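Local structure of putative oxidoreductase (3NX4) at residues V135-D140 with C236-G241; G128-L133 with V265-T270; Q210-A215 with A225-Q230. The protein binds NADP in a Rossmann-type domain and, as a medium-chain dehydrogenase/reductase, probably uses NADPH to reduce acryloyl-CoA. One frame throughout, in Å; residues are numbered along the deposited sequence.

Interaction 1: residues V135-D140 with C236-G241. With NAP (NADP nicotinamide-adenine-dinucleotide phosphate), chain C.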
loop_
_atom_site.group_PDB
_atom_site.type_symbol
_atom_site.label_atom_id
_atom_site.label_comp_id
_atom_site.label_asym_id
_atom_site.label_seq_id
_atom_site.Cartn_x
_atom_site.Cartn_y
_atom_site.Cartn_z
ATOM N N VAL A 135 8.206 -11.007 2.970
ATOM C CA VAL A 135 9.292 -11.049 2.005
ATOM C C VAL A 135 8.738 -11.219 0.576
ATOM O O VAL A 135 9.200 -10.579 -0.368
ATOM C CB VAL A 135 10.269 -12.178 2.360
ATOM C CG1 VAL A 135 11.256 -12.413 1.231
ATOM C CG2 VAL A 135 10.996 -11.841 3.688
HETATM N N MSE A 136 7.730 -12.067 0.420
HETATM C CA MSE A 136 7.150 -12.279 -0.904
HETATM C C MSE A 136 6.463 -11.014 -1.448
HETATM O O MSE A 136 6.492 -10.741 -2.654
HETATM C CB MSE A 136 6.200 -13.477 -0.866
HETATM C CG MSE A 136 6.951 -14.802 -0.778
HETATM SE SE MSE A 136 5.767 -16.324 -0.337
HETATM C CE MSE A 136 4.551 -16.241 -1.831
ATOM N N ALA A 137 5.868 -10.234 -0.551
ATOM C CA ALA A 137 5.282 -8.942 -0.914
ATOM C C ALA A 137 6.336 -7.969 -1.442
ATOM O O ALA A 137 6.113 -7.281 -2.439
ATOM C CB ALA A 137 4.549 -8.337 0.279
ATOM N N LEU A 138 7.484 -7.899 -0.775
ATOM C CA LEU A 138 8.569 -7.052 -1.264
ATOM C C LEU A 138 9.000 -7.503 -2.654
ATOM O O LEU A 138 9.221 -6.680 -3.547
ATOM C CB LEU A 138 9.764 -7.096 -0.303
ATOM C CG LEU A 138 9.548 -6.516 1.096
ATOM C CD1 LEU A 138 10.876 -6.474 1.857
ATOM C CD2 LEU A 138 8.950 -5.126 1.034
ATOM N N GLU A 139 9.120 -8.818 -2.835
ATOM C CA GLU A 139 9.444 -9.376 -4.145
ATOM C C GLU A 139 8.393 -9.023 -5.216
ATOM O O GLU A 139 8.745 -8.655 -6.344
ATOM C CB GLU A 139 9.632 -10.898 -4.053
ATOM C CG GLU A 139 10.867 -11.298 -3.285
ATOM C CD GLU A 139 10.972 -12.799 -3.029
ATOM O OE1 GLU A 139 9.980 -13.533 -3.255
ATOM O OE2 GLU A 139 12.062 -13.245 -2.604
ATOM N N ASP A 140 7.113 -9.153 -4.871
ATOM C CA ASP A 140 6.025 -8.740 -5.761
ATOM C C ASP A 140 6.189 -7.279 -6.191
ATOM O O ASP A 140 5.800 -6.892 -7.291
ATOM C CB ASP A 140 4.664 -8.880 -5.062
ATOM C CG ASP A 140 4.229 -10.332 -4.883
ATOM O OD1 ASP A 140 4.850 -11.236 -5.488
ATOM O OD2 ASP A 140 3.245 -10.562 -4.142
ATOM N N CYS A 236 8.523 -0.198 -0.992
ATOM C CA CYS A 236 7.376 -0.966 -0.507
ATOM C C CYS A 236 7.503 -1.326 0.972
ATOM O O CYS A 236 8.533 -1.832 1.417
ATOM C CB CYS A 236 7.220 -2.259 -1.319
ATOM S SG CYS A 236 5.836 -3.349 -0.748
ATOM N N VAL A 237 6.443 -1.082 1.727
ATOM C CA VAL A 237 6.377 -1.550 3.098
ATOM C C VAL A 237 5.387 -2.704 3.198
ATOM O O VAL A 237 4.222 -2.551 2.833
ATOM C CB VAL A 237 5.875 -0.451 4.050
ATOM C CG1 VAL A 237 5.831 -1.003 5.491
ATOM C CG2 VAL A 237 6.757 0.781 3.964
ATOM N N ALA A 238 5.846 -3.855 3.691
ATOM C CA ALA A 238 4.952 -4.955 4.034
ATOM C C ALA A 238 4.610 -4.835 5.523
ATOM O O ALA A 238 5.482 -4.914 6.376
ATOM C CB ALA A 238 5.611 -6.319 3.723
ATOM N N ALA A 239 3.339 -4.606 5.827
ATOM C CA ALA A 239 2.915 -4.368 7.200
ATOM C C ALA A 239 2.076 -5.534 7.697
ATOM O O ALA A 239 1.103 -5.928 7.039
ATOM C CB ALA A 239 2.106 -3.069 7.277
ATOM N N CYS A 240 2.425 -6.072 8.862
ATOM C CA CYS A 240 1.692 -7.219 9.387
ATOM C C CYS A 240 1.339 -7.101 10.869
ATOM O O CYS A 240 0.659 -7.975 11.412
ATOM C CB CYS A 240 2.496 -8.504 9.158
ATOM S SG CYS A 240 3.989 -8.579 10.219
ATOM N N GLY A 241 1.779 -6.032 11.527
ATOM C CA GLY A 241 1.667 -5.985 12.976
ATOM C C GLY A 241 1.079 -4.744 13.627
ATOM O O GLY A 241 0.707 -3.763 12.960
HETATM P PA NAP C . 6.674 -10.412 19.068
HETATM O O1A NAP C . 7.528 -11.611 19.044
HETATM O O2A NAP C . 6.141 -9.979 20.370
HETATM O O5B NAP C . 7.409 -9.201 18.329
HETATM C C5B NAP C . 6.919 -7.901 18.506
HETATM C C4B NAP C . 8.154 -7.018 18.617
HETATM O O4B NAP C . 7.752 -5.677 18.578
HETATM C C3B NAP C . 8.897 -7.216 19.940
HETATM O O3B NAP C . 9.918 -8.184 19.801
HETATM C C2B NAP C . 9.490 -5.845 20.201
HETATM O O2B NAP C . 10.730 -5.795 19.537
HETATM C C1B NAP C . 8.543 -4.906 19.473
HETATM N N9A NAP C . 7.623 -4.228 20.397
HETATM C C8A NAP C . 6.897 -4.791 21.418
HETATM N N7A NAP C . 6.158 -3.811 21.995
HETATM C C5A NAP C . 6.392 -2.650 21.351
HETATM C C6A NAP C . 5.913 -1.358 21.529
HETATM N N6A NAP C . 5.042 -1.077 22.489
HETATM N N1A NAP C . 6.348 -0.361 20.692
HETATM C C2A NAP C . 7.256 -0.637 19.691
HETATM N N3A NAP C . 7.737 -1.919 19.521
HETATM C C4A NAP C . 7.311 -2.903 20.342
HETATM O O3 NAP C . 5.395 -10.649 18.109
HETATM P PN NAP C . 5.273 -11.510 16.763
HETATM O O1N NAP C . 4.678 -12.835 17.051
HETATM O O2N NAP C . 6.590 -11.436 16.090
HETATM O O5D NAP C . 4.198 -10.591 15.991
HETATM C C5D NAP C . 4.560 -9.274 15.649
HETATM C C4D NAP C . 3.315 -8.483 15.281
HETATM O O4D NAP C . 2.771 -9.039 14.109
HETATM C C3D NAP C . 2.240 -8.595 16.349
HETATM O O3D NAP C . 1.552 -7.366 16.438
HETATM C C2D NAP C . 1.307 -9.661 15.822
HETATM O O2D NAP C . -0.014 -9.453 16.257
HETATM C C1D NAP C . 1.431 -9.421 14.330
HETATM N N1N NAP C . 1.126 -10.596 13.504
HETATM C C2N NAP C . 0.084 -10.506 12.627
HETATM C C3N NAP C . -0.250 -11.570 11.793
HETATM C C7N NAP C . -1.016 -11.241 10.541
HETATM O O7N NAP C . -1.931 -12.165 10.012
HETATM N N7N NAP C . -0.803 -10.064 9.964
HETATM C C4N NAP C . 0.502 -12.743 11.863
HETATM C C5N NAP C . 1.573 -12.822 12.763
HETATM C C6N NAP C . 1.882 -11.731 13.574
HETATM P P2B NAP C . 11.972 -4.961 20.161
HETATM O O1X NAP C . 13.207 -5.394 19.419
HETATM O O2X NAP C . 11.742 -3.483 19.955
HETATM O O3X NAP C . 12.068 -5.294 21.626
#
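Two backbone carbonyl oxygens grip the amide nitrogen N7N of the NADP nicotinamide: the O of C240, at the end of 236-241, and the O of V265, just after the neighbouring strand 261-264. The bond from N7N to C240 O is 2.9 Å long and nearly straight (163°), although the oxygen is less surely placed in the model. This is the Rossmann arrangement, in which residues just beyond the C-terminal edge of a parallel sheet meet the dinucleotide. G241, having no side chain, brings its CA to 3.4 Å from the ribose O4D. Further back, helix 135-140 packs along strand 236-239, 7.9 Å between the segment axes, the two running nearly antiparallel (154°). Strand alternation turns C236 and A238 toward the helix, whereas V237 faces away. Alanine suits both sides where the backbones are close: the two small methyls, A137 CB and A238 CB, meet at 4.1 Å. L138, its CG anti to the carbonyl carbon, adds one branch beside them. E139 and D140, at the end of the same segment, form salt bridges with R281 and R274 of helix 272-285. The leucine branch, L138 CD2, rests 4.0 Å from SG of C236 and 3.3 Å from that residue's carbonyl O.

Interaction 2: residues G128-L133 with V265-T270. With NAP (NADP nicotinamide-adenine-dinucleotide phosphate), chain C.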
loop_
_atom_site.group_PDB
_atom_site.type_symbol
_atom_site.label_atom_id
_atom_site.label_comp_id
_atom_site.label_asym_id
_atom_site.label_seq_id
_atom_site.Cartn_x
_atom_site.Cartn_y
_atom_site.Cartn_z
ATOM N N GLY A 128 6.800 -16.944 11.508
ATOM C CA GLY A 128 7.708 -17.164 10.396
ATOM C C GLY A 128 6.991 -17.262 9.053
ATOM O O GLY A 128 7.487 -16.781 8.036
ATOM N N PHE A 129 5.822 -17.892 9.047
ATOM C CA PHE A 129 4.998 -17.960 7.845
ATOM C C PHE A 129 4.642 -16.539 7.389
ATOM O O PHE A 129 4.762 -16.200 6.215
ATOM C CB PHE A 129 3.747 -18.796 8.154
ATOM C CG PHE A 129 2.717 -18.813 7.059
ATOM C CD1 PHE A 129 2.863 -19.650 5.952
ATOM C CD2 PHE A 129 1.561 -18.052 7.172
ATOM C CE1 PHE A 129 1.898 -19.681 4.950
ATOM C CE2 PHE A 129 0.576 -18.091 6.176
ATOM C CZ PHE A 129 0.752 -18.899 5.062
ATOM N N THR A 130 4.248 -15.701 8.342
ATOM C CA THR A 130 4.007 -14.284 8.094
ATOM C C THR A 130 5.248 -13.525 7.564
ATOM O O THR A 130 5.145 -12.713 6.643
ATOM C CB THR A 130 3.499 -13.609 9.380
ATOM O OG1 THR A 130 2.304 -14.269 9.815
ATOM C CG2 THR A 130 3.191 -12.128 9.135
ATOM N N ALA A 131 6.411 -13.758 8.155
ATOM C CA ALA A 131 7.624 -13.101 7.668
ATOM C C ALA A 131 7.840 -13.465 6.207
ATOM O O ALA A 131 8.241 -12.618 5.390
ATOM C CB ALA A 131 8.826 -13.521 8.479
HETATM N N MSE A 132 7.579 -14.736 5.883
HETATM C CA MSE A 132 7.759 -15.203 4.517
HETATM C C MSE A 132 6.778 -14.488 3.575
HETATM O O MSE A 132 7.158 -14.047 2.489
HETATM C CB MSE A 132 7.593 -16.722 4.425
HETATM C CG MSE A 132 8.004 -17.289 3.075
HETATM SE SE MSE A 132 9.949 -17.199 2.744
HETATM C CE MSE A 132 9.874 -16.110 1.266
ATOM N N LEU A 133 5.515 -14.385 3.978
ATOM C CA LEU A 133 4.553 -13.623 3.183
ATOM C C LEU A 133 5.006 -12.167 2.979
ATOM O O LEU A 133 4.753 -11.593 1.915
ATOM C CB LEU A 133 3.165 -13.665 3.810
ATOM C CG LEU A 133 2.520 -15.054 3.848
ATOM C CD1 LEU A 133 1.256 -15.011 4.690
ATOM C CD2 LEU A 133 2.220 -15.571 2.433
ATOM N N VAL A 265 -0.408 -7.511 5.080
ATOM C CA VAL A 265 -0.196 -8.951 5.019
ATOM C C VAL A 265 -1.008 -9.635 6.106
ATOM O O VAL A 265 -0.795 -9.378 7.290
ATOM C CB VAL A 265 1.287 -9.296 5.229
ATOM C CG1 VAL A 265 1.478 -10.798 5.396
ATOM C CG2 VAL A 265 2.119 -8.765 4.077
ATOM N N ASP A 266 -1.949 -10.484 5.698
ATOM C CA ASP A 266 -2.719 -11.310 6.631
ATOM C C ASP A 266 -2.286 -12.762 6.491
ATOM O O ASP A 266 -2.210 -13.280 5.381
ATOM C CB ASP A 266 -4.220 -11.227 6.316
ATOM C CG ASP A 266 -5.016 -12.349 6.987
ATOM O OD1 ASP A 266 -5.025 -12.393 8.229
ATOM O OD2 ASP A 266 -5.630 -13.184 6.282
ATOM N N SER A 267 -2.020 -13.427 7.607
ATOM C CA SER A 267 -1.619 -14.833 7.574
ATOM C C SER A 267 -2.805 -15.768 7.798
ATOM O O SER A 267 -2.738 -16.956 7.483
ATOM C CB SER A 267 -0.590 -15.112 8.664
ATOM O OG SER A 267 -1.198 -15.011 9.940
ATOM N N VAL A 268 -3.880 -15.234 8.360
ATOM C CA VAL A 268 -4.975 -16.069 8.830
ATOM C C VAL A 268 -5.683 -16.810 7.705
ATOM O O VAL A 268 -5.907 -18.021 7.793
ATOM C CB VAL A 268 -6.020 -15.238 9.578
ATOM C CG1 VAL A 268 -7.183 -16.122 10.016
ATOM C CG2 VAL A 268 -5.380 -14.529 10.766
HETATM N N MSE A 269 -6.004 -16.075 6.643
HETATM C CA MSE A 269 -6.847 -16.585 5.574
HETATM C C MSE A 269 -6.108 -16.739 4.245
HETATM O O MSE A 269 -6.729 -16.788 3.191
HETATM C CB MSE A 269 -8.048 -15.662 5.385
HETATM C CG MSE A 269 -8.829 -15.369 6.661
HETATM SE SE MSE A 269 -10.605 -14.642 6.246
HETATM C CE MSE A 269 -11.223 -16.025 5.018
ATOM N N THR A 270 -4.787 -16.810 4.300
ATOM C CA THR A 270 -3.973 -16.968 3.097
ATOM C C THR A 270 -4.456 -18.153 2.255
ATOM O O THR A 270 -4.503 -19.279 2.743
ATOM C CB THR A 270 -2.499 -17.187 3.500
ATOM O OG1 THR A 270 -2.123 -16.168 4.427
ATOM C CG2 THR A 270 -1.575 -17.132 2.299
HETATM P PA NAP C . 6.674 -10.412 19.068
HETATM O O1A NAP C . 7.528 -11.611 19.044
HETATM O O2A NAP C . 6.141 -9.979 20.370
HETATM O O5B NAP C . 7.409 -9.201 18.329
HETATM C C5B NAP C . 6.919 -7.901 18.506
HETATM C C4B NAP C . 8.154 -7.018 18.617
HETATM O O4B NAP C . 7.752 -5.677 18.578
HETATM C C3B NAP C . 8.897 -7.216 19.940
HETATM O O3B NAP C . 9.918 -8.184 19.801
HETATM C C2B NAP C . 9.490 -5.845 20.201
HETATM O O2B NAP C . 10.730 -5.795 19.537
HETATM C C1B NAP C . 8.543 -4.906 19.473
HETATM N N9A NAP C . 7.623 -4.228 20.397
HETATM C C8A NAP C . 6.897 -4.791 21.418
HETATM N N7A NAP C . 6.158 -3.811 21.995
HETATM C C5A NAP C . 6.392 -2.650 21.351
HETATM C C6A NAP C . 5.913 -1.358 21.529
HETATM N N6A NAP C . 5.042 -1.077 22.489
HETATM N N1A NAP C . 6.348 -0.361 20.692
HETATM C C2A NAP C . 7.256 -0.637 19.691
HETATM N N3A NAP C . 7.737 -1.919 19.521
HETATM C C4A NAP C . 7.311 -2.903 20.342
HETATM O O3 NAP C . 5.395 -10.649 18.109
HETATM P PN NAP C . 5.273 -11.510 16.763
HETATM O O1N NAP C . 4.678 -12.835 17.051
HETATM O O2N NAP C . 6.590 -11.436 16.090
HETATM O O5D NAP C . 4.198 -10.591 15.991
HETATM C C5D NAP C . 4.560 -9.274 15.649
HETATM C C4D NAP C . 3.315 -8.483 15.281
HETATM O O4D NAP C . 2.771 -9.039 14.109
HETATM C C3D NAP C . 2.240 -8.595 16.349
HETATM O O3D NAP C . 1.552 -7.366 16.438
HETATM C C2D NAP C . 1.307 -9.661 15.822
HETATM O O2D NAP C . -0.014 -9.453 16.257
HETATM C C1D NAP C . 1.431 -9.421 14.330
HETATM N N1N NAP C . 1.126 -10.596 13.504
HETATM C C2N NAP C . 0.084 -10.506 12.627
HETATM C C3N NAP C . -0.250 -11.570 11.793
HETATM C C7N NAP C . -1.016 -11.241 10.541
HETATM O O7N NAP C . -1.931 -12.165 10.012
HETATM N N7N NAP C . -0.803 -10.064 9.964
HETATM C C4N NAP C . 0.502 -12.743 11.863
HETATM C C5N NAP C . 1.573 -12.822 12.763
HETATM C C6N NAP C . 1.882 -11.731 13.574
HETATM P P2B NAP C . 11.972 -4.961 20.161
HETATM O O1X NAP C . 13.207 -5.394 19.419
HETATM O O2X NAP C . 11.742 -3.483 19.955
HETATM O O3X NAP C . 12.068 -5.294 21.626
#
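The hydroxyl OG1 of T130 sits only 3.1 Å from C4N of the nicotinamide, the carbon that carries the hydride in NADPH, yet its own hydrogen bond goes back into its helix, to the O of T126. That bond probably restrains the oxygen beside the ring. The same OG1 lies 3.2 Å from CB of S267, so helix and loop meet tightly beside the cofactor. S267 grips the carboxamide oxygen O7N twice: its backbone N donates at 2.7 Å in an almost straight bond (170°), and OG joins at 2.9 Å, the small serine hydroxyl having turned between its own backbone N and carbonyl carbon. Away from the ligand the contact becomes mostly apolar. L133 lays CB 3.7 Å from CG1 of V265, and its CD1 ends near T270 OG1 and D266 O. F129, with CG anti to its backbone N, offers its ring edge to S267 and T270. D266 holds the loop's bend as an Asx turn, OD1 accepting from the N of V268, while OD2 accepts from the N of M269 and bonds to OH of Y233 of the second subunit. The loop connects strand 261-264 to helix 272-285, whose W279 stacks on F129, and lies along helix 118-140.

Interaction 3: residues Q210-A215 with A225-Q230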
loop_
_atom_site.group_PDB
_atom_site.type_symbol
_atom_site.label_atom_id
_atom_site.label_comp_id
_atom_site.label_asym_id
_atom_site.label_seq_id
_atom_site.Cartn_x
_atom_site.Cartn_y
_atom_site.Cartn_z
ATOM N N GLN A 210 15.075 9.899 2.324
ATOM C CA GLN A 210 14.819 8.574 1.773
ATOM C C GLN A 210 15.899 7.614 2.199
ATOM O O GLN A 210 17.059 7.807 1.843
ATOM C CB GLN A 210 14.770 8.641 0.243
ATOM C CG GLN A 210 13.596 9.452 -0.281
ATOM C CD GLN A 210 13.608 9.599 -1.798
ATOM O OE1 GLN A 210 13.595 8.616 -2.536
ATOM N NE2 GLN A 210 13.657 10.833 -2.262
ATOM N N LEU A 211 15.510 6.577 2.945
ATOM C CA LEU A 211 16.457 5.594 3.481
ATOM C C LEU A 211 16.280 4.156 2.976
ATOM O O LEU A 211 17.274 3.444 2.791
ATOM C CB LEU A 211 16.398 5.555 5.018
ATOM C CG LEU A 211 16.536 6.892 5.759
ATOM C CD1 LEU A 211 16.354 6.686 7.264
ATOM C CD2 LEU A 211 17.876 7.543 5.437
ATOM N N TRP A 212 15.034 3.717 2.796
ATOM C CA TRP A 212 14.741 2.287 2.650
ATOM C C TRP A 212 14.133 1.910 1.295
ATOM O O TRP A 212 13.198 2.551 0.848
ATOM C CB TRP A 212 13.754 1.828 3.734
ATOM C CG TRP A 212 13.985 2.424 5.081
ATOM C CD1 TRP A 212 13.135 3.237 5.775
ATOM C CD2 TRP A 212 15.146 2.248 5.909
ATOM N NE1 TRP A 212 13.703 3.593 6.989
ATOM C CE2 TRP A 212 14.934 2.994 7.093
ATOM C CE3 TRP A 212 16.351 1.555 5.754
ATOM C CZ2 TRP A 212 15.884 3.057 8.118
ATOM C CZ3 TRP A 212 17.294 1.610 6.792
ATOM C CH2 TRP A 212 17.050 2.361 7.950
ATOM N N ALA A 213 14.639 0.843 0.677
ATOM C CA ALA A 213 14.016 0.297 -0.535
ATOM C C ALA A 213 12.769 -0.510 -0.162
ATOM O O ALA A 213 11.776 -0.528 -0.891
ATOM C CB ALA A 213 15.003 -0.582 -1.302
ATOM N N GLY A 214 12.825 -1.181 0.980
ATOM C CA GLY A 214 11.721 -2.005 1.443
ATOM C C GLY A 214 11.641 -1.986 2.962
ATOM O O GLY A 214 12.567 -1.538 3.655
ATOM N N ALA A 215 10.530 -2.471 3.495
ATOM C CA ALA A 215 10.394 -2.559 4.935
ATOM C C ALA A 215 9.413 -3.650 5.310
ATOM O O ALA A 215 8.449 -3.910 4.605
ATOM C CB ALA A 215 9.966 -1.212 5.542
ATOM N N ALA A 225 4.567 4.895 10.803
ATOM C CA ALA A 225 4.384 6.205 10.186
ATOM C C ALA A 225 5.722 6.807 9.767
ATOM O O ALA A 225 5.839 7.371 8.685
ATOM C CB ALA A 225 3.649 7.137 11.124
ATOM N N LYS A 226 6.739 6.675 10.615
ATOM C CA LYS A 226 8.041 7.251 10.285
ATOM C C LYS A 226 8.765 6.445 9.212
ATOM O O LYS A 226 9.408 7.008 8.328
ATOM C CB LYS A 226 8.928 7.399 11.520
ATOM C CG LYS A 226 10.210 8.162 11.197
ATOM C CD LYS A 226 10.727 8.950 12.382
ATOM C CE LYS A 226 12.020 9.656 12.024
ATOM N NZ LYS A 226 12.709 10.150 13.231
ATOM N N VAL A 227 8.673 5.124 9.303
ATOM C CA VAL A 227 9.184 4.264 8.232
ATOM C C VAL A 227 8.582 4.661 6.882
ATOM O O VAL A 227 9.303 4.781 5.893
ATOM C CB VAL A 227 8.967 2.772 8.543
ATOM C CG1 VAL A 227 9.239 1.908 7.310
ATOM C CG2 VAL A 227 9.892 2.349 9.717
ATOM N N LEU A 228 7.272 4.882 6.840
ATOM C CA LEU A 228 6.656 5.364 5.598
ATOM C C LEU A 228 7.277 6.671 5.110
ATOM O O LEU A 228 7.490 6.832 3.912
ATOM C CB LEU A 228 5.144 5.536 5.742
ATOM C CG LEU A 228 4.333 4.243 5.822
ATOM C CD1 LEU A 228 2.947 4.551 6.363
ATOM C CD2 LEU A 228 4.262 3.575 4.458
ATOM N N ALA A 229 7.564 7.591 6.030
ATOM C CA ALA A 229 8.150 8.891 5.676
ATOM C C ALA A 229 9.597 8.788 5.174
ATOM O O ALA A 229 10.120 9.725 4.551
ATOM C CB ALA A 229 8.061 9.873 6.874
ATOM N N GLN A 230 10.222 7.642 5.439
ATOM C CA GLN A 230 11.620 7.380 5.097
ATOM C C GLN A 230 11.813 6.468 3.880
ATOM O O GLN A 230 12.942 6.073 3.573
ATOM C CB GLN A 230 12.315 6.698 6.288
ATOM C CG GLN A 230 12.524 7.611 7.509
ATOM C CD GLN A 230 13.062 6.855 8.720
ATOM O OE1 GLN A 230 12.900 5.644 8.833
ATOM N NE2 GLN A 230 13.699 7.584 9.639
#
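Q230 carries the tight part of this contact, using both its backbone and its side-chain oxygen. Its carbonyl O accepts from two successive amides: L211 N at 2.7 Å, almost straight, and W212 N at 3.2 Å, both in the carbonyl plane. The side chain, extended beyond CG, then runs alongside the indole, pointing the same way. W212 NE1 donates to Q230 OE1 at 2.9 Å; the oxygen lies in the plane of the indole, but the donor stands 42° out of the amide plane, with ring and amide planes 64° apart. Packing closes around this bond: L211 CB sits over the centre of one indole face, 3.5 Å above it, and L211 CD1 crosses the glutamine at 3.6 Å from its CD. Deeper in, the methyl of A215 is small enough for CG1 of V227 to rest against it at 3.7 Å, packing the helix on the strand. The outer side is looser. Q210 is exposed and turns its CB away from the helix, its OE1 instead accepting from Y233 N. The whole forms part of a beta-alpha-beta crossover, with strand 212-217 leading through helix 221-229 to the parallel strand 235-239. Since an indole N-H can only donate, it settles which end of the Q230 amide faces the ring, and a neutral glutamine lets a buried tryptophan nitrogen be satisfied without burying a charge.

How the interactions relate
Interactions 1 and 2 share helix 118-140 and the nicotinamide end of NADP; both are buried, with interaction 2 the closer to the centre of the chain. They join where A239 O meets V265 N at 2.9 Å, probably as a hydrogen bond. Interaction 3 lies farther out, about 22 Å from that centre to its own, and has an exposed margin. It connects to interaction 1 through neighbouring strands, A215 probably bonding to both C236 and A238, but does not touch interaction 2. Between its segments interaction 1 is apolar, with one carbonyl on the cofactor; interaction 2 mixes apolar packing with the amide grip; interaction 3 relies on hydrogen bonds within the chain.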